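Local coordinates for tyrosine--tRNA ligase, mitochondrial (Coccidioides posadasii, PDB 5IJX), which probably joins L-tyrosine to its mitochondrial tRNA at the cost of ATP, the truncated chain holding the class I catalytic core, at residues V47-G52 / D241-I246; G105-K110 / E167-W172; F145-Y150 / V366-G371; Y317-A322 / A357-A362. All coordinates share one frame; numbering follows the deposited sequence.

Contact 1: V47-G52 / D241-I246. With TYR (tyrosine), chain B.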
# COMPACT_ATOMS: atom_id res chain seq x y z
N VAL A 47 14.85 -12.27 -28.14
CA VAL A 47 15.04 -12.78 -26.79
C VAL A 47 16.42 -12.35 -26.33
O VAL A 47 17.43 -12.96 -26.71
CB VAL A 47 14.88 -14.30 -26.72
CG1 VAL A 47 15.08 -14.80 -25.29
CG2 VAL A 47 13.51 -14.71 -27.25
N ASN A 48 16.49 -11.29 -25.52
CA ASN A 48 17.76 -10.96 -24.88
C ASN A 48 18.06 -11.90 -23.73
O ASN A 48 19.22 -12.28 -23.53
CB ASN A 48 17.75 -9.51 -24.40
CG ASN A 48 19.03 -9.14 -23.67
OD1 ASN A 48 19.02 -8.89 -22.46
ND2 ASN A 48 20.14 -9.11 -24.39
N SER A 49 17.05 -12.29 -22.96
CA SER A 49 17.27 -13.31 -21.92
C SER A 49 15.91 -13.77 -21.42
O SER A 49 14.88 -13.14 -21.66
CB SER A 49 18.13 -12.78 -20.77
OG SER A 49 17.36 -11.97 -19.89
N VAL A 50 15.93 -14.90 -20.71
CA VAL A 50 14.75 -15.48 -20.08
C VAL A 50 14.87 -15.29 -18.58
O VAL A 50 15.92 -15.56 -17.99
CB VAL A 50 14.61 -16.97 -20.42
CG1 VAL A 50 13.48 -17.60 -19.61
CG2 VAL A 50 14.36 -17.15 -21.91
N VAL A 51 13.78 -14.84 -17.96
CA VAL A 51 13.69 -14.78 -16.50
C VAL A 51 13.00 -16.07 -16.06
O VAL A 51 11.82 -16.28 -16.32
CB VAL A 51 12.93 -13.54 -16.02
CG1 VAL A 51 13.29 -13.23 -14.57
CG2 VAL A 51 13.22 -12.34 -16.91
N GLY A 52 13.76 -16.93 -15.39
CA GLY A 52 13.36 -18.30 -15.12
C GLY A 52 14.21 -19.28 -15.92
O GLY A 52 15.08 -18.91 -16.70
N ASP A 241 16.09 -3.48 -19.60
CA ASP A 241 16.10 -2.72 -18.36
C ASP A 241 15.08 -3.25 -17.36
O ASP A 241 15.26 -3.09 -16.14
CB ASP A 241 15.82 -1.25 -18.66
CG ASP A 241 14.44 -1.03 -19.26
OD1 ASP A 241 14.23 -1.41 -20.43
OD2 ASP A 241 13.56 -0.48 -18.56
N GLN A 242 14.01 -3.87 -17.83
CA GLN A 242 12.94 -4.32 -16.96
C GLN A 242 13.22 -5.67 -16.31
O GLN A 242 12.38 -6.14 -15.53
CB GLN A 242 11.63 -4.39 -17.74
CG GLN A 242 11.07 -3.02 -18.11
CD GLN A 242 10.56 -2.26 -16.90
OE1 GLN A 242 9.62 -2.69 -16.23
NE2 GLN A 242 11.18 -1.12 -16.61
N TYR A 243 14.37 -6.29 -16.60
CA TYR A 243 14.69 -7.59 -16.01
C TYR A 243 14.40 -7.61 -14.52
O TYR A 243 13.64 -8.46 -14.03
CB TYR A 243 16.16 -7.92 -16.27
CG TYR A 243 16.60 -9.27 -15.77
CD1 TYR A 243 16.52 -10.40 -16.58
CD2 TYR A 243 17.11 -9.43 -14.49
CE1 TYR A 243 16.92 -11.64 -16.13
CE2 TYR A 243 17.51 -10.67 -14.02
CZ TYR A 243 17.42 -11.77 -14.85
OH TYR A 243 17.82 -13.00 -14.39
N GLY A 244 14.98 -6.68 -13.77
CA GLY A 244 14.79 -6.66 -12.33
C GLY A 244 13.33 -6.63 -11.93
O GLY A 244 12.92 -7.32 -11.00
N ASN A 245 12.52 -5.83 -12.63
CA ASN A 245 11.11 -5.75 -12.30
C ASN A 245 10.39 -7.05 -12.61
O ASN A 245 9.44 -7.42 -11.91
CB ASN A 245 10.45 -4.59 -13.05
CG ASN A 245 10.82 -3.23 -12.47
OD1 ASN A 245 11.37 -3.15 -11.38
ND2 ASN A 245 10.50 -2.17 -13.21
N ILE A 246 10.83 -7.76 -13.65
CA ILE A 246 10.16 -9.00 -14.03
C ILE A 246 10.50 -10.11 -13.04
O ILE A 246 9.61 -10.80 -12.52
CB ILE A 246 10.53 -9.39 -15.47
CG1 ILE A 246 9.90 -8.40 -16.45
CG2 ILE A 246 10.08 -10.81 -15.78
CD1 ILE A 246 10.37 -8.55 -17.88
N TYR B . 7.96 -0.46 -16.08
CA TYR B . 7.50 -0.22 -17.45
C TYR B . 8.24 0.97 -18.06
O TYR B . 8.38 1.08 -19.29
CB TYR B . 5.99 0.04 -17.46
CG TYR B . 5.16 -1.05 -16.81
CD1 TYR B . 5.51 -2.39 -16.94
CD2 TYR B . 4.02 -0.74 -16.08
CE1 TYR B . 4.74 -3.39 -16.34
CE2 TYR B . 3.25 -1.73 -15.49
CZ TYR B . 3.62 -3.05 -15.62
OH TYR B . 2.85 -4.03 -15.03
OXT TYR B . 8.72 1.86 -17.35

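Contact 2: G105-K110 / E167-W172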
# COMPACT_ATOMS: atom_id res chain seq x y z
N GLY A 105 0.25 1.67 -18.26
CA GLY A 105 0.48 1.92 -16.85
C GLY A 105 -0.18 3.19 -16.36
O GLY A 105 0.50 4.16 -16.00
N GLY A 106 -1.52 3.21 -16.33
CA GLY A 106 -2.23 4.41 -15.95
C GLY A 106 -1.85 4.91 -14.56
O GLY A 106 -1.64 6.11 -14.35
N SER A 107 -1.77 3.99 -13.59
CA SER A 107 -1.45 4.36 -12.22
C SER A 107 0.05 4.36 -11.95
O SER A 107 0.56 5.28 -11.29
CB SER A 107 -2.14 3.40 -11.25
OG SER A 107 -3.54 3.65 -11.22
N THR A 108 0.76 3.35 -12.44
CA THR A 108 2.21 3.29 -12.24
C THR A 108 2.91 4.52 -12.79
O THR A 108 3.93 4.95 -12.25
CB THR A 108 2.76 2.02 -12.89
OG1 THR A 108 2.22 1.89 -14.21
CG2 THR A 108 2.40 0.80 -12.07
N ALA A 109 2.37 5.12 -13.86
CA ALA A 109 3.02 6.28 -14.47
C ALA A 109 2.92 7.51 -13.59
O ALA A 109 3.76 8.42 -13.69
CB ALA A 109 2.42 6.56 -15.84
N LYS A 110 1.90 7.59 -12.73
CA LYS A 110 1.81 8.71 -11.79
C LYS A 110 2.96 8.71 -10.80
O LYS A 110 3.23 9.74 -10.19
CB LYS A 110 0.47 8.67 -11.06
N GLU A 167 -5.44 -3.39 -21.92
CA GLU A 167 -5.82 -3.11 -20.54
C GLU A 167 -5.09 -1.88 -20.04
O GLU A 167 -4.05 -1.49 -20.56
CB GLU A 167 -5.51 -4.30 -19.62
CG GLU A 167 -6.67 -5.27 -19.42
CD GLU A 167 -7.80 -4.67 -18.61
OE1 GLU A 167 -7.77 -3.45 -18.34
OE2 GLU A 167 -8.73 -5.42 -18.22
N ASN A 168 -5.67 -1.25 -19.02
CA ASN A 168 -5.04 -0.16 -18.28
C ASN A 168 -5.08 -0.54 -16.81
O ASN A 168 -6.15 -0.82 -16.28
CB ASN A 168 -5.74 1.17 -18.54
CG ASN A 168 -5.05 2.34 -17.86
OD1 ASN A 168 -4.49 2.21 -16.77
ND2 ASN A 168 -5.08 3.49 -18.51
N ASN A 169 -3.91 -0.55 -16.16
CA ASN A 169 -3.84 -1.16 -14.84
C ASN A 169 -4.69 -0.42 -13.81
O ASN A 169 -5.13 -1.03 -12.83
CB ASN A 169 -2.39 -1.25 -14.36
CG ASN A 169 -1.70 0.09 -14.27
OD1 ASN A 169 -2.34 1.14 -14.38
ND2 ASN A 169 -0.39 0.06 -14.08
N ASN A 170 -4.96 0.87 -14.02
CA ASN A 170 -5.85 1.53 -13.07
C ASN A 170 -7.28 1.04 -13.19
O ASN A 170 -8.13 1.48 -12.40
CB ASN A 170 -5.78 3.05 -13.22
CG ASN A 170 -6.18 3.54 -14.59
OD1 ASN A 170 -6.98 2.91 -15.29
ND2 ASN A 170 -5.63 4.68 -14.99
N THR A 171 -7.57 0.14 -14.13
CA THR A 171 -8.83 -0.60 -14.07
C THR A 171 -8.99 -1.28 -12.72
O THR A 171 -10.12 -1.44 -12.24
CB THR A 171 -8.88 -1.64 -15.20
OG1 THR A 171 -8.93 -0.97 -16.47
CG2 THR A 171 -10.11 -2.53 -15.06
N TRP A 172 -7.88 -1.70 -12.09
CA TRP A 172 -7.94 -2.31 -10.78
C TRP A 172 -7.29 -1.48 -9.67
O TRP A 172 -7.62 -1.70 -8.50
CB TRP A 172 -7.30 -3.71 -10.80
CG TRP A 172 -5.92 -3.80 -11.38
CD1 TRP A 172 -4.73 -3.60 -10.74
CD2 TRP A 172 -5.58 -4.15 -12.73
NE1 TRP A 172 -3.68 -3.79 -11.60
CE2 TRP A 172 -4.17 -4.13 -12.83
CE3 TRP A 172 -6.33 -4.48 -13.87
CZ2 TRP A 172 -3.50 -4.43 -14.01
CZ3 TRP A 172 -5.66 -4.77 -15.04
CH2 TRP A 172 -4.26 -4.74 -15.11

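Contact 3: F145-Y150 / V366-G371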
# COMPACT_ATOMS: atom_id res chain seq x y z
N PHE A 145 -5.31 -4.38 -34.11
CA PHE A 145 -5.87 -4.65 -35.43
C PHE A 145 -4.79 -4.65 -36.49
O PHE A 145 -4.83 -5.44 -37.44
CB PHE A 145 -6.96 -3.63 -35.76
N SER A 146 -3.80 -3.76 -36.35
CA SER A 146 -2.70 -3.74 -37.30
C SER A 146 -1.94 -5.06 -37.29
O SER A 146 -1.59 -5.59 -38.35
CB SER A 146 -1.76 -2.57 -36.97
OG SER A 146 -0.70 -2.50 -37.91
N PHE A 147 -1.68 -5.61 -36.10
CA PHE A 147 -1.02 -6.92 -36.03
C PHE A 147 -1.89 -8.01 -36.63
O PHE A 147 -1.37 -9.00 -37.16
CB PHE A 147 -0.68 -7.27 -34.58
CG PHE A 147 0.71 -6.87 -34.17
CD1 PHE A 147 1.81 -7.46 -34.75
CD2 PHE A 147 0.90 -5.91 -33.19
CE1 PHE A 147 3.09 -7.10 -34.37
CE2 PHE A 147 2.17 -5.55 -32.80
CZ PHE A 147 3.27 -6.14 -33.39
N GLU A 148 -3.22 -7.87 -36.54
CA GLU A 148 -4.10 -8.86 -37.16
C GLU A 148 -3.98 -8.80 -38.68
O GLU A 148 -3.74 -9.82 -39.34
CB GLU A 148 -5.54 -8.64 -36.71
CG GLU A 148 -6.52 -9.71 -37.18
CD GLU A 148 -7.92 -9.51 -36.62
OE1 GLU A 148 -8.04 -9.11 -35.44
OE2 GLU A 148 -8.90 -9.73 -37.36
N LYS A 149 -4.13 -7.61 -39.26
CA LYS A 149 -3.98 -7.42 -40.70
C LYS A 149 -2.62 -7.90 -41.18
O LYS A 149 -2.52 -8.88 -41.93
CB LYS A 149 -4.16 -5.94 -41.07
CG LYS A 149 -5.55 -5.38 -40.78
CD LYS A 149 -5.59 -3.87 -40.96
N TYR A 150 -1.57 -7.20 -40.74
CA TYR A 150 -0.20 -7.56 -41.10
C TYR A 150 0.07 -9.04 -40.89
O TYR A 150 0.84 -9.65 -41.64
CB TYR A 150 0.77 -6.71 -40.28
CG TYR A 150 2.23 -6.83 -40.65
CD1 TYR A 150 2.69 -6.35 -41.87
CD2 TYR A 150 3.14 -7.38 -39.77
CE1 TYR A 150 4.03 -6.45 -42.21
CE2 TYR A 150 4.48 -7.48 -40.09
CZ TYR A 150 4.92 -7.01 -41.31
OH TYR A 150 6.25 -7.11 -41.64
N VAL A 366 6.76 0.44 -41.80
CA VAL A 366 5.82 1.55 -41.99
C VAL A 366 4.43 1.01 -42.30
O VAL A 366 3.43 1.65 -41.95
CB VAL A 366 6.32 2.50 -43.10
CG1 VAL A 366 5.31 3.61 -43.34
CG2 VAL A 366 7.66 3.10 -42.71
N GLU A 367 4.34 -0.14 -42.96
CA GLU A 367 3.04 -0.77 -43.13
C GLU A 367 2.50 -1.26 -41.80
O GLU A 367 1.33 -1.02 -41.46
CB GLU A 367 3.13 -1.94 -44.12
CG GLU A 367 1.81 -2.70 -44.26
CD GLU A 367 1.86 -3.79 -45.31
OE1 GLU A 367 2.96 -4.05 -45.85
OE2 GLU A 367 0.80 -4.38 -45.60
N LEU A 368 3.34 -1.94 -41.01
CA LEU A 368 2.89 -2.46 -39.73
C LEU A 368 2.36 -1.36 -38.82
O LEU A 368 1.48 -1.61 -37.99
CB LEU A 368 4.04 -3.20 -39.05
CG LEU A 368 3.81 -3.66 -37.60
CD1 LEU A 368 2.55 -4.52 -37.49
CD2 LEU A 368 5.02 -4.43 -37.10
N ILE A 369 2.86 -0.14 -38.97
CA ILE A 369 2.53 0.95 -38.05
C ILE A 369 1.43 1.85 -38.61
O ILE A 369 0.46 2.14 -37.92
CB ILE A 369 3.80 1.75 -37.70
CG1 ILE A 369 4.87 0.83 -37.09
CG2 ILE A 369 3.47 2.89 -36.75
CD1 ILE A 369 4.43 0.12 -35.82
N HIS A 370 1.57 2.30 -39.85
CA HIS A 370 0.76 3.38 -40.38
C HIS A 370 -0.20 2.96 -41.49
O HIS A 370 -0.90 3.82 -42.04
CB HIS A 370 1.66 4.51 -40.90
CG HIS A 370 2.22 5.37 -39.81
ND1 HIS A 370 3.57 5.42 -39.53
CD2 HIS A 370 1.62 6.21 -38.94
CE1 HIS A 370 3.78 6.27 -38.54
NE2 HIS A 370 2.61 6.76 -38.16
N GLY A 371 -0.25 1.68 -41.84
CA GLY A 371 -1.14 1.22 -42.88
C GLY A 371 -0.40 0.93 -44.17
O GLY A 371 0.72 1.40 -44.41

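Contact 4: Y317-A322 / A357-A362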
# COMPACT_ATOMS: atom_id res chain seq x y z
N TYR A 317 14.12 7.00 -41.52
CA TYR A 317 14.95 6.44 -40.46
C TYR A 317 15.35 5.02 -40.80
O TYR A 317 16.53 4.65 -40.70
CB TYR A 317 14.22 6.48 -39.12
CG TYR A 317 15.00 5.82 -38.00
CD1 TYR A 317 15.97 6.52 -37.30
CD2 TYR A 317 14.78 4.49 -37.65
CE1 TYR A 317 16.69 5.93 -36.28
CE2 TYR A 317 15.50 3.89 -36.63
CZ TYR A 317 16.45 4.61 -35.95
OH TYR A 317 17.17 4.02 -34.94
N PHE A 318 14.39 4.18 -41.19
CA PHE A 318 14.74 2.78 -41.40
C PHE A 318 15.53 2.55 -42.69
O PHE A 318 16.20 1.52 -42.81
CB PHE A 318 13.48 1.91 -41.39
CG PHE A 318 12.92 1.70 -40.01
CD1 PHE A 318 11.96 2.55 -39.50
CD2 PHE A 318 13.38 0.66 -39.21
CE1 PHE A 318 11.45 2.36 -38.23
CE2 PHE A 318 12.87 0.47 -37.94
CZ PHE A 318 11.91 1.32 -37.45
N VAL A 319 15.48 3.49 -43.64
CA VAL A 319 16.29 3.35 -44.85
C VAL A 319 17.78 3.42 -44.51
O VAL A 319 18.59 2.67 -45.06
CB VAL A 319 15.90 4.42 -45.89
CG1 VAL A 319 16.94 4.49 -47.01
CG2 VAL A 319 14.53 4.12 -46.47
N ARG A 320 18.15 4.32 -43.60
CA ARG A 320 19.55 4.61 -43.30
C ARG A 320 20.15 3.68 -42.25
O ARG A 320 21.09 4.07 -41.56
CB ARG A 320 19.69 6.07 -42.86
N VAL A 321 19.63 2.47 -42.12
CA VAL A 321 20.16 1.51 -41.15
C VAL A 321 21.44 0.91 -41.70
O VAL A 321 21.57 0.65 -42.90
CB VAL A 321 19.11 0.42 -40.84
CG1 VAL A 321 19.73 -0.70 -40.01
CG2 VAL A 321 17.93 1.03 -40.10
N ALA A 322 22.40 0.67 -40.80
CA ALA A 322 23.69 0.12 -41.20
C ALA A 322 23.50 -1.18 -41.97
O ALA A 322 22.64 -2.00 -41.64
CB ALA A 322 24.56 -0.12 -39.96
N ALA A 357 17.83 -4.38 -48.88
CA ALA A 357 17.23 -4.85 -47.64
C ALA A 357 16.63 -3.70 -46.84
O ALA A 357 15.51 -3.80 -46.33
CB ALA A 357 18.27 -5.60 -46.81
N GLN A 358 17.37 -2.60 -46.71
CA GLN A 358 16.87 -1.45 -45.97
C GLN A 358 15.47 -1.05 -46.44
O GLN A 358 14.62 -0.68 -45.63
CB GLN A 358 17.84 -0.27 -46.10
CG GLN A 358 19.12 -0.41 -45.26
CD GLN A 358 20.12 -1.40 -45.83
OE1 GLN A 358 19.98 -1.86 -46.97
NE2 GLN A 358 21.14 -1.73 -45.04
N HIS A 359 15.21 -1.16 -47.75
CA HIS A 359 13.93 -0.73 -48.30
C HIS A 359 12.80 -1.69 -47.93
O HIS A 359 11.73 -1.26 -47.51
CB HIS A 359 14.04 -0.58 -49.82
CG HIS A 359 14.47 0.78 -50.26
ND1 HIS A 359 13.59 1.73 -50.72
CD2 HIS A 359 15.70 1.36 -50.30
CE1 HIS A 359 14.24 2.83 -51.03
NE2 HIS A 359 15.53 2.63 -50.78
N LYS A 360 13.02 -3.00 -48.11
CA LYS A 360 12.03 -3.96 -47.64
C LYS A 360 11.74 -3.78 -46.16
O LYS A 360 10.58 -3.79 -45.74
CB LYS A 360 12.52 -5.39 -47.93
CG LYS A 360 11.52 -6.48 -47.56
CD LYS A 360 10.27 -6.42 -48.42
CE LYS A 360 9.34 -7.59 -48.13
N LEU A 361 12.79 -3.59 -45.36
CA LEU A 361 12.63 -3.32 -43.93
C LEU A 361 11.71 -2.13 -43.70
O LEU A 361 10.67 -2.24 -43.03
CB LEU A 361 14.01 -3.07 -43.31
CG LEU A 361 14.07 -2.69 -41.84
CD1 LEU A 361 13.66 -3.87 -40.97
CD2 LEU A 361 15.47 -2.22 -41.49
N ALA A 362 12.07 -0.97 -44.26
CA ALA A 362 11.31 0.25 -44.02
C ALA A 362 9.86 0.09 -44.46
O ALA A 362 8.93 0.41 -43.71
CB ALA A 362 11.97 1.43 -44.73

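Contact 1: V47-G52 / D241-I246
The phenol ring of Tyr-243 lies beside strand 49-51 and is met obliquely by two side chains: Ser-49 brings OG to 3.8 Å from CD1 of Tyr-243, and Val-51 brings CG2 to 3.8 Å from the same CD1. At the ring edge, near its plane, stands the carbonyl O of Val-50. The ring reaches the strand because CG of Tyr-243 is anti to the backbone N (chi1 -177°), which carries the phenol outward from the first turn of the helix. A tyrosine suits this partly exposed position, since the carbons CD1 and CE1 offer apolar surface to Val-51 and tolerate Ser-49 OG alongside. Deeper in, Val-51 CG2 touches Ile-246 CG2 at 3.7 Å, methyl against methyl, both on beta-branched residues. The fold is the Rossmann-like domain of class I synthetases: strand 49-51 is the antiparallel edge strand, bonded to strand 279-283, and the start of helix 243-259 packs against it. Ser-49 OG has its hydrogen bond with Thr-282 of that neighbouring strand. On the pocket side of the same helix start, Gln-242 OE1 accepts from the amino N of the bound tyrosine at 2.8 Å. Asn-245 ND2 donates to OE1 of Gln-242 from above the carbonyl plane (3.2 Å), and Gln-221 is a further donor. Gln-242 NE2 gives a nearly straight bond to Asp-241 OD2 (3.1 Å, 170°) and also pairs with Asp-113.

Contact 2: G105-K110 / E167-W172
Gly-105 and Ser-107 run close to Asn-169 and Asn-170, with CA of Gly-105 5.7 Å from CA of Asn-169 and CA of Ser-107 5.3 Å from CA of Asn-170. The two segments lie at the C-terminal ends of the adjacent parallel strands 99-104 and 164-168, which a beta-alpha-beta crossover through helix 126-154 joins in this Rossmann-like sheet. Residues 106-110 have helical backbone angles, and the second segment runs from strand 164-168 into a short helix. Asparagine suits this junction because its amide accepts at one end and donates at the other, here with neighbouring residues of 105-110. Asn-169 OD1 takes the N-H of Ser-107 on a lone pair, in the carbonyl plane, along an almost straight line (3.0 Å, 176°). Its ND2 donates to Thr-108 OG1 at 3.2 Å and also to Asp-224, while Thr-108 OG1 pairs with Asp-73. Thr-108, Asp-224 and Asp-73 all belong to the tyrosine pocket, so Asn-169, bonded to the first two, is probably a second-shell residue that helps position them. Gly-106, having no side chain, lets neighbouring amides approach its backbone: Asn-170 ND2 lies 3.5 Å from CA of Gly-106. With CG anti to the backbone N (chi1 -176°), Asn-168 turns OD1 to accept a capping bond from Asn-170 N at 3.1 Å, and a weak one from Gly-106 N. The carbonyl O of Asn-168 receives both N and OG1 of Thr-171, the hydroxyl at 2.8 Å.

Contact 3: F145-Y150 / V366-G371
Leu-368 inserts between Phe-147 and Tyr-150 where two helices pack at a wide angle. The short segments 145-150 and 366-370 approach to 9.0 Å between axes, with their N-to-C directions 140° apart. Helix 126-154 is the crossover helix of the Rossmann-like domain, and helix 356-370 lies in the helical region after that domain, probably the alpha-helical anticodon-binding domain, as in other tyrosyl-tRNA synthetases; this helix-helix interface joins the two. Two CH-pi contacts centre on Leu-368. Its CB stands over the centre of the Tyr-150 ring, 4.2 Å from the centroid, and its CD1 lies over a face of Phe-147, offset toward the rim. Leucine suits the place because CG anti to the backbone N (chi1 172°) sends the forked end toward helix 126-154: CB meets Tyr-150, while CD1 touches both rings. Further apolar packing brings Leu-368 CD1 within 3.7 Å of Tyr-150 CD2, and Met-88 of helix 84-95 touches both Phe-147 and Leu-368. Among polar contacts, Ser-146 OG points at the carbonyl O of Leu-368, but the modelled separation is too short to be trusted in detail. The hydroxyl of Tyr-150 is bonded to Glu-364 and to Phe-335 N, which anchors the far end of the ring. Glu-367 forms a salt bridge with Lys-153; on the way its CD passes the edge of the Tyr-150 ring, 4.4 Å from CD1 of Tyr-150.

Contact 4: Y317-A322 / A357-A362
Phe-318 and Val-319 close helix 311-319 against Ala-362 and Gln-358 of helix 356-370, within the helical region that follows the Rossmann-like sheet, probably the anticodon-binding domain of this family. The chain between the two segments forms helices 326-333 and 338-350, and both of these also touch residues 357-362. The backbones come very near: CA of Phe-318 is 5.0 Å from CA of Ala-362. Alanine permits this, as its single methyl is small enough for such close backbones, with CB of Ala-362 3.7 Å from CB of Phe-318 and 4.1 Å from CG2 of Val-319. The other apolar contacts converge on one branch of Leu-361. Its CD2 lies at the edge of the Phe-318 ring, 4.2 Å from CD2 of Phe-318, and also meets Val-321 CG2 after the chain has left the helix. Tyr-317 covers one face of the Phe-318 ring, its CD2 over the ring centre, while Phe-365 meets the same phenylalanine with its ring. The polar part rests on Gln-358, whose length suits a buried spot just past a helix end, where the carbonyl of Val-321 is not in a helix and can accept from a side chain. CG, anti to the carbonyl carbon (chi1 -75°), lies beside Val-319 O; the bend at chi2 (76°) turns the amide toward Val-321. There NE2 donates to Val-321 O at 3.2 Å (145°) from above the carbonyl plane; a weak second bond runs from NE2 to Asp-323 OD1.

Contacts 1 and 2 reach the two outermost strands of one sheet and supply residues to the tyrosine pocket, Gln-242 from the first and Thr-108 from the second. Their centres are 21 Å apart and their nearest atoms about 9 Å. Asp-224, which hydrogen-bonds the bound tyrosine, also takes a bond from Trp-172 NE1 and so ties contact 2 to the ligand. Contact 3 links to contact 2 through the chain, because helix 126-154 leads to strand 164-168, yet their centres are 25 Å apart. Contacts 3 and 4 share helix 356-370, with centres 17 Å apart, contact 4 using residues 357-362 and contact 3 residues 366-371. Contact 4 is the most remote, its centre 35 Å from that of contact 2.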